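Local coordinates for PUA domain-containing protein (Aeropyrum pernix, PDB 2CX0) that is of unknown function but probably binds RNA through a PUA domain, possibly in connection with translation initiation, at residues A11-R16 with R46-R51; Y57-V62 with D173-L178; G108-I113 with R161-R166. All coordinates share one frame; numbering follows the deposited sequence.

The three contacts sample both halves of the chain. Contact 1 and contact 2 belong to one antiparallel sheet, where strand 45-51 pairs with strand 56-62. Their centres lie 10 Å apart and they touch directly, through Arg46 O and Thr61 N at 2.8 Å and Ala50 N and Tyr57 O at 2.8 Å, both probable hydrogen bonds. Contact 3 sits in the PUA sheet on the opposite side of the chain's centre, its own centre 32 Å from that of contact 1 and 23 Å from that of contact 2. Strand 163-170 of contact 3 is followed in the chain by helix 174-183 of contact 2, yet their nearest atoms stay about 7 Å apart.

Contact 1. Residues A11-R16 with R46-R51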
loop_
_atom_site.group_PDB
_atom_site.type_symbol
_atom_site.label_atom_id
_atom_site.label_comp_id
_atom_site.label_asym_id
_atom_site.label_seq_id
_atom_site.Cartn_x
_atom_site.Cartn_y
_atom_site.Cartn_z
ATOM N N ALA A 11 5.291 -20.791 4.233
ATOM C CA ALA A 11 5.844 -19.788 5.112
ATOM C C ALA A 11 5.681 -20.204 6.557
ATOM O O ALA A 11 4.605 -20.633 6.953
ATOM C CB ALA A 11 5.173 -18.345 4.884
ATOM N N ARG A 12 6.766 -20.065 7.329
ATOM C CA ARG A 12 6.731 -20.354 8.766
ATOM C C ARG A 12 6.500 -19.001 9.436
ATOM O O ARG A 12 7.259 -18.029 9.201
ATOM C CB ARG A 12 8.057 -20.951 9.225
ATOM C CG ARG A 12 8.137 -22.404 8.797
ATOM C CD ARG A 12 9.554 -22.960 8.747
ATOM N NE ARG A 12 9.639 -24.168 7.899
ATOM C CZ ARG A 12 9.167 -25.372 8.234
ATOM N NH1 ARG A 12 8.578 -25.526 9.406
ATOM N NH2 ARG A 12 9.267 -26.434 7.422
ATOM N N LEU A 13 5.475 -18.929 10.280
ATOM C CA LEU A 13 5.115 -17.675 10.911
ATOM C C LEU A 13 5.370 -17.600 12.415
ATOM O O LEU A 13 5.255 -18.578 13.117
ATOM C CB LEU A 13 3.643 -17.396 10.661
ATOM C CG LEU A 13 3.209 -16.627 9.417
ATOM C CD1 LEU A 13 3.661 -17.301 8.187
ATOM C CD2 LEU A 13 1.704 -16.524 9.430
ATOM N N GLU A 14 5.729 -16.404 12.867
ATOM C CA GLU A 14 5.941 -16.077 14.275
ATOM C C GLU A 14 5.139 -14.797 14.500
ATOM O O GLU A 14 5.369 -13.820 13.791
ATOM C CB GLU A 14 7.398 -15.768 14.572
ATOM C CG GLU A 14 8.231 -16.967 14.825
ATOM C CD GLU A 14 9.531 -16.604 15.504
ATOM O OE1 GLU A 14 10.199 -15.663 15.015
ATOM O OE2 GLU A 14 9.871 -17.255 16.520
ATOM N N ALA A 15 4.195 -14.791 15.447
ATOM C CA ALA A 15 3.368 -13.598 15.684
ATOM C C ALA A 15 3.487 -13.179 17.152
ATOM O O ALA A 15 3.745 -14.021 18.003
ATOM C CB ALA A 15 1.904 -13.920 15.370
ATOM N N ARG A 16 3.325 -11.892 17.442
ATOM C CA ARG A 16 3.354 -11.417 18.832
ATOM C C ARG A 16 2.597 -10.097 18.873
ATOM O O ARG A 16 2.406 -9.427 17.870
ATOM C CB ARG A 16 4.787 -11.209 19.358
ATOM C CG ARG A 16 5.530 -10.081 18.723
ATOM C CD ARG A 16 6.857 -9.864 19.411
ATOM N NE ARG A 16 7.660 -8.768 18.844
ATOM C CZ ARG A 16 7.424 -7.481 19.043
ATOM N NH1 ARG A 16 6.391 -7.084 19.788
ATOM N NH2 ARG A 16 8.263 -6.583 18.559
ATOM N N ARG A 46 -0.786 -6.672 15.995
ATOM C CA ARG A 46 0.195 -7.736 16.158
ATOM C C ARG A 46 1.246 -7.652 15.042
ATOM O O ARG A 46 0.997 -7.155 13.942
ATOM C CB ARG A 46 -0.499 -9.117 16.116
ATOM C CG ARG A 46 -1.593 -9.322 17.193
ATOM C CD ARG A 46 -2.210 -10.731 17.167
ATOM N NE ARG A 46 -1.261 -11.807 17.484
ATOM C CZ ARG A 46 -0.825 -12.128 18.705
ATOM N NH1 ARG A 46 -1.235 -11.454 19.788
ATOM N NH2 ARG A 46 0.004 -13.149 18.842
ATOM N N LEU A 47 2.406 -8.165 15.331
ATOM C CA LEU A 47 3.497 -8.196 14.379
ATOM C C LEU A 47 3.662 -9.644 13.959
ATOM O O LEU A 47 3.913 -10.528 14.817
ATOM C CB LEU A 47 4.795 -7.728 15.027
ATOM C CG LEU A 47 6.031 -7.772 14.133
ATOM C CD1 LEU A 47 5.917 -6.637 13.035
ATOM C CD2 LEU A 47 7.241 -7.531 15.009
ATOM N N VAL A 48 3.482 -9.883 12.663
ATOM C CA VAL A 48 3.640 -11.228 12.097
ATOM C C VAL A 48 4.923 -11.269 11.244
ATOM O O VAL A 48 5.111 -10.442 10.344
ATOM C CB VAL A 48 2.477 -11.556 11.186
ATOM C CG1 VAL A 48 2.664 -12.902 10.546
ATOM C CG2 VAL A 48 1.178 -11.462 11.998
ATOM N N LYS A 49 5.810 -12.186 11.559
ATOM C CA LYS A 49 7.051 -12.369 10.786
ATOM C C LYS A 49 6.892 -13.688 10.015
ATOM O O LYS A 49 6.562 -14.720 10.615
ATOM C CB LYS A 49 8.239 -12.494 11.712
ATOM C CG LYS A 49 8.777 -11.175 12.204
ATOM C CD LYS A 49 10.135 -11.360 12.887
ATOM C CE LYS A 49 10.000 -11.497 14.402
ATOM N NZ LYS A 49 11.320 -11.928 15.051
ATOM N N ALA A 50 7.120 -13.670 8.700
ATOM C CA ALA A 50 6.935 -14.897 7.928
ATOM C C ALA A 50 8.230 -15.193 7.200
ATOM O O ALA A 50 8.800 -14.285 6.546
ATOM C CB ALA A 50 5.827 -14.689 6.884
ATOM N N ARG A 51 8.697 -16.427 7.309
ATOM C CA ARG A 51 9.900 -16.803 6.612
ATOM C C ARG A 51 9.553 -17.784 5.519
ATOM O O ARG A 51 8.925 -18.793 5.793
ATOM C CB ARG A 51 10.918 -17.420 7.547
ATOM C CG ARG A 51 12.245 -17.790 6.844
ATOM C CD ARG A 51 13.362 -18.177 7.882
ATOM N NE ARG A 51 12.933 -19.323 8.699
ATOM C CZ ARG A 51 12.903 -20.589 8.286
ATOM N NH1 ARG A 51 13.298 -20.913 7.063
ATOM N NH2 ARG A 51 12.428 -21.527 9.090
#
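Arg12 and Arg51 lie side by side and point the same way, their guanidinium planes only 6° apart. Arg51 NH2 comes to 3.2 Å from Arg12 CD, so a charged group rests against a neighbour's aliphatic chain while two like charges sit close together. This is an antiparallel pair of strands, 11-16 with 46-51, in the six-stranded sheet of the N-terminal half. Glu14 and Lys49 project from the same face as the two arginines; their chains cross obliquely, and OE1 of Glu14 stays 3.9 Å from NZ of Lys49, a long salt bridge. Further along, Arg16 runs beside Leu47 and lays one guanidinium face over CD2, with NH2 of Arg16 3.8 Å from CD2 of Leu47; that same NH2 is salt-bridged to Glu22. Arg46 reaches back over the strand end, its chain bent at chi3 (64°), and one guanidinium face covers the backbone carbon of Arg16.

The other face is apolar. Leu13 CD1 packs on Ala50 CB at 3.6 Å and its CD2 meets Val48 CG1 at 3.9 Å, one methyl for each partner. An alanine in place of Leu13 would probably leave Ala50 CB and Val48 CG1 without these methyl contacts and open a gap beside them on the apolar face. Six backbone hydrogen bonds tie the strands, in pairs at Arg12-Arg51, Glu14-Lys49 and Arg16-Leu47; the straightest is Lys49 N to Glu14 O, 178° at the hydrogen.

The chemistry is thus divided: backbone bonds and small apolar contacts join the strands, while the face of Arg12, Glu14, Arg16, Leu47, Lys49 and Arg51 carries more positive than negative side chains. The paired arginines are likely to repel each other, and Glu14 and Glu22 probably offset the positive charge only in part.

Contact 2. Residues Y57-V62 with D173-L178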
loop_
_atom_site.group_PDB
_atom_site.type_symbol
_atom_site.label_atom_id
_atom_site.label_comp_id
_atom_site.label_asym_id
_atom_site.label_seq_id
_atom_site.Cartn_x
_atom_site.Cartn_y
_atom_site.Cartn_z
ATOM N N TYR A 57 9.500 -11.649 5.694
ATOM C CA TYR A 57 8.525 -10.547 5.560
ATOM C C TYR A 57 8.020 -10.229 6.961
ATOM O O TYR A 57 7.842 -11.133 7.786
ATOM C CB TYR A 57 7.293 -10.985 4.720
ATOM C CG TYR A 57 7.615 -11.454 3.314
ATOM C CD1 TYR A 57 8.246 -12.712 3.087
ATOM C CD2 TYR A 57 7.317 -10.658 2.232
ATOM C CE1 TYR A 57 8.569 -13.128 1.803
ATOM C CE2 TYR A 57 7.622 -11.054 0.930
ATOM C CZ TYR A 57 8.250 -12.287 0.728
ATOM O OH TYR A 57 8.534 -12.646 -0.564
ATOM N N GLU A 58 7.760 -8.967 7.240
ATOM C CA GLU A 58 7.207 -8.594 8.560
ATOM C C GLU A 58 6.022 -7.735 8.233
ATOM O O GLU A 58 6.132 -6.778 7.447
ATOM C CB GLU A 58 8.194 -7.782 9.366
ATOM C CG GLU A 58 9.214 -8.640 10.023
ATOM C CD GLU A 58 10.078 -7.861 10.994
ATOM O OE1 GLU A 58 9.558 -6.931 11.659
ATOM O OE2 GLU A 58 11.277 -8.201 11.088
ATOM N N ILE A 59 4.894 -8.071 8.836
ATOM C CA ILE A 59 3.652 -7.355 8.584
ATOM C C ILE A 59 2.885 -7.043 9.881
ATOM O O ILE A 59 2.758 -7.907 10.767
ATOM C CB ILE A 59 2.692 -8.212 7.718
ATOM C CG1 ILE A 59 3.306 -8.486 6.316
ATOM C CG2 ILE A 59 1.367 -7.463 7.541
ATOM C CD1 ILE A 59 2.402 -9.515 5.539
ATOM N N ILE A 60 2.347 -5.837 9.987
ATOM C CA ILE A 60 1.584 -5.527 11.166
ATOM C C ILE A 60 0.132 -5.826 10.860
ATOM O O ILE A 60 -0.387 -5.367 9.833
ATOM C CB ILE A 60 1.758 -4.065 11.536
ATOM C CG1 ILE A 60 3.197 -3.876 12.098
ATOM C CG2 ILE A 60 0.662 -3.631 12.566
ATOM C CD1 ILE A 60 3.565 -2.386 12.296
ATOM N N THR A 61 -0.520 -6.617 11.701
ATOM C CA THR A 61 -1.949 -6.892 11.498
ATOM C C THR A 61 -2.771 -6.004 12.419
ATOM O O THR A 61 -2.377 -5.703 13.532
ATOM C CB THR A 61 -2.342 -8.374 11.770
ATOM O OG1 THR A 61 -2.004 -8.755 13.127
ATOM C CG2 THR A 61 -1.566 -9.273 10.771
ATOM N N VAL A 62 -3.930 -5.595 11.922
ATOM C CA VAL A 62 -4.861 -4.752 12.641
ATOM C C VAL A 62 -6.169 -5.572 12.671
ATOM O O VAL A 62 -6.831 -5.785 11.654
ATOM C CB VAL A 62 -5.129 -3.372 11.925
ATOM C CG1 VAL A 62 -6.056 -2.501 12.780
ATOM C CG2 VAL A 62 -3.854 -2.601 11.707
ATOM N N ASP A 173 1.902 -8.981 -6.212
ATOM C CA ASP A 173 3.306 -9.122 -5.890
ATOM C C ASP A 173 3.465 -10.140 -4.710
ATOM O O ASP A 173 2.486 -10.660 -4.181
ATOM C CB ASP A 173 4.023 -7.739 -5.668
ATOM C CG ASP A 173 3.648 -7.006 -4.354
ATOM O OD1 ASP A 173 3.046 -7.593 -3.405
ATOM O OD2 ASP A 173 4.013 -5.777 -4.304
ATOM N N ALA A 174 4.712 -10.471 -4.371
ATOM C CA ALA A 174 4.968 -11.458 -3.342
ATOM C C ALA A 174 4.336 -11.099 -2.000
ATOM O O ALA A 174 3.736 -11.983 -1.342
ATOM C CB ALA A 174 6.458 -11.657 -3.194
ATOM N N LEU A 175 4.466 -9.832 -1.603
ATOM C CA LEU A 175 3.867 -9.407 -0.337
ATOM C C LEU A 175 2.329 -9.532 -0.417
ATOM O O LEU A 175 1.679 -9.963 0.566
ATOM C CB LEU A 175 4.267 -7.956 0.024
ATOM C CG LEU A 175 3.515 -7.280 1.199
ATOM C CD1 LEU A 175 3.831 -8.007 2.525
ATOM C CD2 LEU A 175 3.948 -5.866 1.340
ATOM N N TRP A 176 1.766 -9.179 -1.594
ATOM C CA TRP A 176 0.320 -9.248 -1.772
ATOM C C TRP A 176 -0.156 -10.700 -1.571
ATOM O O TRP A 176 -1.159 -10.940 -0.853
ATOM C CB TRP A 176 -0.073 -8.797 -3.187
ATOM C CG TRP A 176 -1.551 -8.663 -3.304
ATOM C CD1 TRP A 176 -2.305 -7.610 -2.898
ATOM C CD2 TRP A 176 -2.450 -9.663 -3.751
ATOM N NE1 TRP A 176 -3.646 -7.895 -3.045
ATOM C CE2 TRP A 176 -3.764 -9.149 -3.580
ATOM C CE3 TRP A 176 -2.278 -10.945 -4.292
ATOM C CZ2 TRP A 176 -4.913 -9.877 -3.933
ATOM C CZ3 TRP A 176 -3.420 -11.680 -4.652
ATOM C CH2 TRP A 176 -4.720 -11.142 -4.470
ATOM N N GLU A 177 0.570 -11.659 -2.154
ATOM C CA GLU A 177 0.148 -13.058 -2.057
ATOM C C GLU A 177 0.267 -13.563 -0.633
ATOM O O GLU A 177 -0.602 -14.241 -0.139
ATOM C CB GLU A 177 0.959 -13.965 -3.013
ATOM C CG GLU A 177 0.687 -13.689 -4.510
ATOM C CD GLU A 177 -0.726 -14.047 -4.988
ATOM O OE1 GLU A 177 -1.560 -14.631 -4.254
ATOM O OE2 GLU A 177 -1.017 -13.741 -6.145
ATOM N N LEU A 178 1.378 -13.231 0.005
ATOM C CA LEU A 178 1.563 -13.615 1.375
ATOM C C LEU A 178 0.428 -13.005 2.262
ATOM O O LEU A 178 -0.169 -13.702 3.123
ATOM C CB LEU A 178 2.942 -13.133 1.830
ATOM C CG LEU A 178 3.099 -13.261 3.361
ATOM C CD1 LEU A 178 3.026 -14.755 3.783
ATOM C CD2 LEU A 178 4.478 -12.654 3.734
#
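In Tyr57, chi1 (-59°) sets CG anti to the carbonyl carbon; in Leu178, chi1 sets CG anti to the backbone N and chi2 (64°) then places the delta carbons, of which CD2 meets the tyrosine. This is helix-on-sheet packing: the first turns of the C-terminal helix 174-183 lie against strand 56-62 of the N-terminal antiparallel sheet, the short axes 10.4 Å apart at an angle of 58°. About 110 residues, including strand 163-170 and its sheet, separate the two segments, so the contact brings the end of the protein back onto its N-terminal half.

Leu178 does most at the root of the tyrosine, where its CD2 lies 3.4 Å from Tyr57 CG and about equally near CB. The two side chains are oblique to each other, with the methyl set against the start of the ring. At the far end, the phenol oxygen OH of Tyr57 reaches Ala174 CB at 3.5 Å, so the ring spans one helical turn between Ala174 and Leu178. Ile59, two residues on and also turned toward the helix, brings CD1 to 3.7 Å from CD1 of Leu175; the same methyl lies 4.2 Å from Leu178 CD2, the two side chains running antiparallel alongside one another. Leu175 also touches Phe69 of strand 65-70, which extends the apolar patch across the sheet.

The helix start is capped. Asp173 is the N-cap residue, and its second carboxylate oxygen, OD2, accepts from Arg170 N, while OD1 takes the N-H of Trp176 at 2.7 Å, nearly along its own C-O axis.

Contact 3. Residues G108-I113 with R161-R166; sequences GAHLMI and RGRAVR
Leu111 O accepts two backbone N-H groups at once, from Ala164 at 2.7 Å and from Val165 at 3.2 Å. That fork marks a classic beta bulge, where Ala164 and Val165 stand opposite the single Leu111, in the edge pairing of short strand 111-112 with strand 163-170 of the PUA domain. On one side of the bulge Leu111 N returns a bond to Val165 O, and on the other Ile113 N bonds to Gly162 O. The chain turns a corner at Ala164, whose CB points toward the partner segment and meets Ile113 CG1 at 3.8 Å, next to Leu152 of helix 149-158.

Gly162, at positive phi (136°), leaves room for Ile113: a CB there would come against Ile113 CD1 and jam on the preceding carbonyl oxygen. Selenomethionine Met112, bent at chi2 and chi3, curls its CE over the Gly162 backbone.

At the other end two arginines approach His110 from the same side of its ring. Arg166 runs beside it, its CG 3.9 Å from His110 NE2. Arg163, salt-bridged through NH2 to Glu146, places NH1 over that face, 3.6 Å above the plane and offset toward the rim, closest to CE1 of His110.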
loop_
_atom_site.group_PDB
_atom_site.type_symbol
_atom_site.label_atom_id
_atom_site.label_comp_id
_atom_site.label_asym_id
_atom_site.label_seq_id
_atom_site.Cartn_x
_atom_site.Cartn_y
_atom_site.Cartn_z
ATOM N N GLY A 108 3.111 -5.117 -12.278
ATOM C CA GLY A 108 4.294 -4.611 -11.583
ATOM C C GLY A 108 4.940 -3.381 -12.164
ATOM O O GLY A 108 6.026 -2.956 -11.738
ATOM N N ALA A 109 4.321 -2.778 -13.157
ATOM C CA ALA A 109 4.913 -1.533 -13.733
ATOM C C ALA A 109 4.724 -0.295 -12.796
ATOM O O ALA A 109 3.847 -0.271 -11.925
ATOM C CB ALA A 109 4.217 -1.246 -15.105
ATOM N N HIS A 110 5.560 0.727 -12.963
ATOM C CA HIS A 110 5.378 1.980 -12.257
ATOM C C HIS A 110 4.243 2.673 -13.020
ATOM O O HIS A 110 3.872 2.239 -14.125
ATOM C CB HIS A 110 6.630 2.856 -12.387
ATOM C CG HIS A 110 7.787 2.351 -11.592
ATOM N ND1 HIS A 110 8.970 1.891 -12.166
ATOM C CD2 HIS A 110 7.927 2.182 -10.261
ATOM C CE1 HIS A 110 9.777 1.463 -11.204
ATOM N NE2 HIS A 110 9.171 1.630 -10.040
ATOM N N LEU A 111 3.677 3.716 -12.425
ATOM C CA LEU A 111 2.572 4.428 -13.086
ATOM C C LEU A 111 3.084 5.666 -13.851
ATOM O O LEU A 111 3.651 6.573 -13.278
ATOM C CB LEU A 111 1.475 4.842 -12.067
ATOM C CG LEU A 111 0.359 5.770 -12.594
ATOM C CD1 LEU A 111 -0.426 5.017 -13.756
ATOM C CD2 LEU A 111 -0.588 6.162 -11.384
HETATM N N MSE A 112 2.920 5.650 -15.170
HETATM C CA MSE A 112 3.304 6.813 -15.963
HETATM C C MSE A 112 2.076 7.747 -16.138
HETATM O O MSE A 112 0.920 7.329 -16.171
HETATM C CB MSE A 112 3.821 6.342 -17.310
HETATM C CG MSE A 112 4.763 5.143 -17.231
HETATM SE SE MSE A 112 6.369 5.549 -16.240
HETATM C CE MSE A 112 7.090 6.597 -17.524
ATOM N N ILE A 113 2.358 9.037 -16.259
ATOM C CA ILE A 113 1.361 10.057 -16.409
ATOM C C ILE A 113 0.275 9.803 -17.479
ATOM O O ILE A 113 -0.902 10.109 -17.267
ATOM C CB ILE A 113 2.064 11.400 -16.688
ATOM C CG1 ILE A 113 2.872 11.810 -15.431
ATOM C CG2 ILE A 113 0.990 12.510 -17.047
ATOM C CD1 ILE A 113 3.949 12.917 -15.747
ATOM N N ARG A 161 4.495 12.739 -20.916
ATOM C CA ARG A 161 5.210 11.477 -20.633
ATOM C C ARG A 161 6.033 11.616 -19.345
ATOM O O ARG A 161 6.505 12.722 -19.001
ATOM C CB ARG A 161 6.135 11.096 -21.769
ATOM C CG ARG A 161 5.430 10.380 -22.965
ATOM C CD ARG A 161 4.137 11.054 -23.384
ATOM N NE ARG A 161 3.628 10.408 -24.602
ATOM C CZ ARG A 161 2.410 10.574 -25.124
ATOM N NH1 ARG A 161 1.526 11.356 -24.543
ATOM N NH2 ARG A 161 2.097 9.975 -26.265
ATOM N N GLY A 162 6.224 10.503 -18.649
ATOM C CA GLY A 162 6.991 10.580 -17.404
ATOM C C GLY A 162 6.336 9.772 -16.284
ATOM O O GLY A 162 5.160 9.418 -16.379
ATOM N N ARG A 163 7.088 9.518 -15.204
ATOM C CA ARG A 163 6.578 8.754 -14.099
ATOM C C ARG A 163 5.717 9.607 -13.148
ATOM O O ARG A 163 6.083 10.707 -12.734
ATOM C CB ARG A 163 7.744 8.105 -13.329
ATOM C CG ARG A 163 7.313 6.978 -12.301
ATOM C CD ARG A 163 8.503 6.011 -12.139
ATOM N NE ARG A 163 9.523 6.627 -11.308
ATOM C CZ ARG A 163 10.685 6.062 -11.017
ATOM N NH1 ARG A 163 10.998 4.882 -11.527
ATOM N NH2 ARG A 163 11.455 6.631 -10.128
ATOM N N ALA A 164 4.540 9.096 -12.838
ATOM C CA ALA A 164 3.645 9.780 -11.917
ATOM C C ALA A 164 3.821 9.218 -10.486
ATOM O O ALA A 164 3.879 9.996 -9.489
ATOM C CB ALA A 164 2.173 9.587 -12.373
ATOM N N VAL A 165 3.881 7.888 -10.384
ATOM C CA VAL A 165 4.003 7.239 -9.041
ATOM C C VAL A 165 4.966 6.057 -9.133
ATOM O O VAL A 165 4.871 5.201 -10.033
ATOM C CB VAL A 165 2.617 6.665 -8.559
ATOM C CG1 VAL A 165 2.734 5.955 -7.178
ATOM C CG2 VAL A 165 1.549 7.832 -8.550
ATOM N N ARG A 166 5.881 6.024 -8.185
ATOM C CA ARG A 166 6.854 4.958 -8.112
ATOM C C ARG A 166 6.206 3.826 -7.335
ATOM O O ARG A 166 5.767 3.993 -6.176
ATOM C CB ARG A 166 8.159 5.466 -7.441
ATOM C CG ARG A 166 9.214 4.380 -7.264
ATOM C CD ARG A 166 10.604 4.954 -7.040
ATOM N NE ARG A 166 10.654 5.982 -6.005
ATOM C CZ ARG A 166 10.660 5.726 -4.699
ATOM N NH1 ARG A 166 10.611 4.463 -4.290
ATOM N NH2 ARG A 166 10.748 6.725 -3.804
#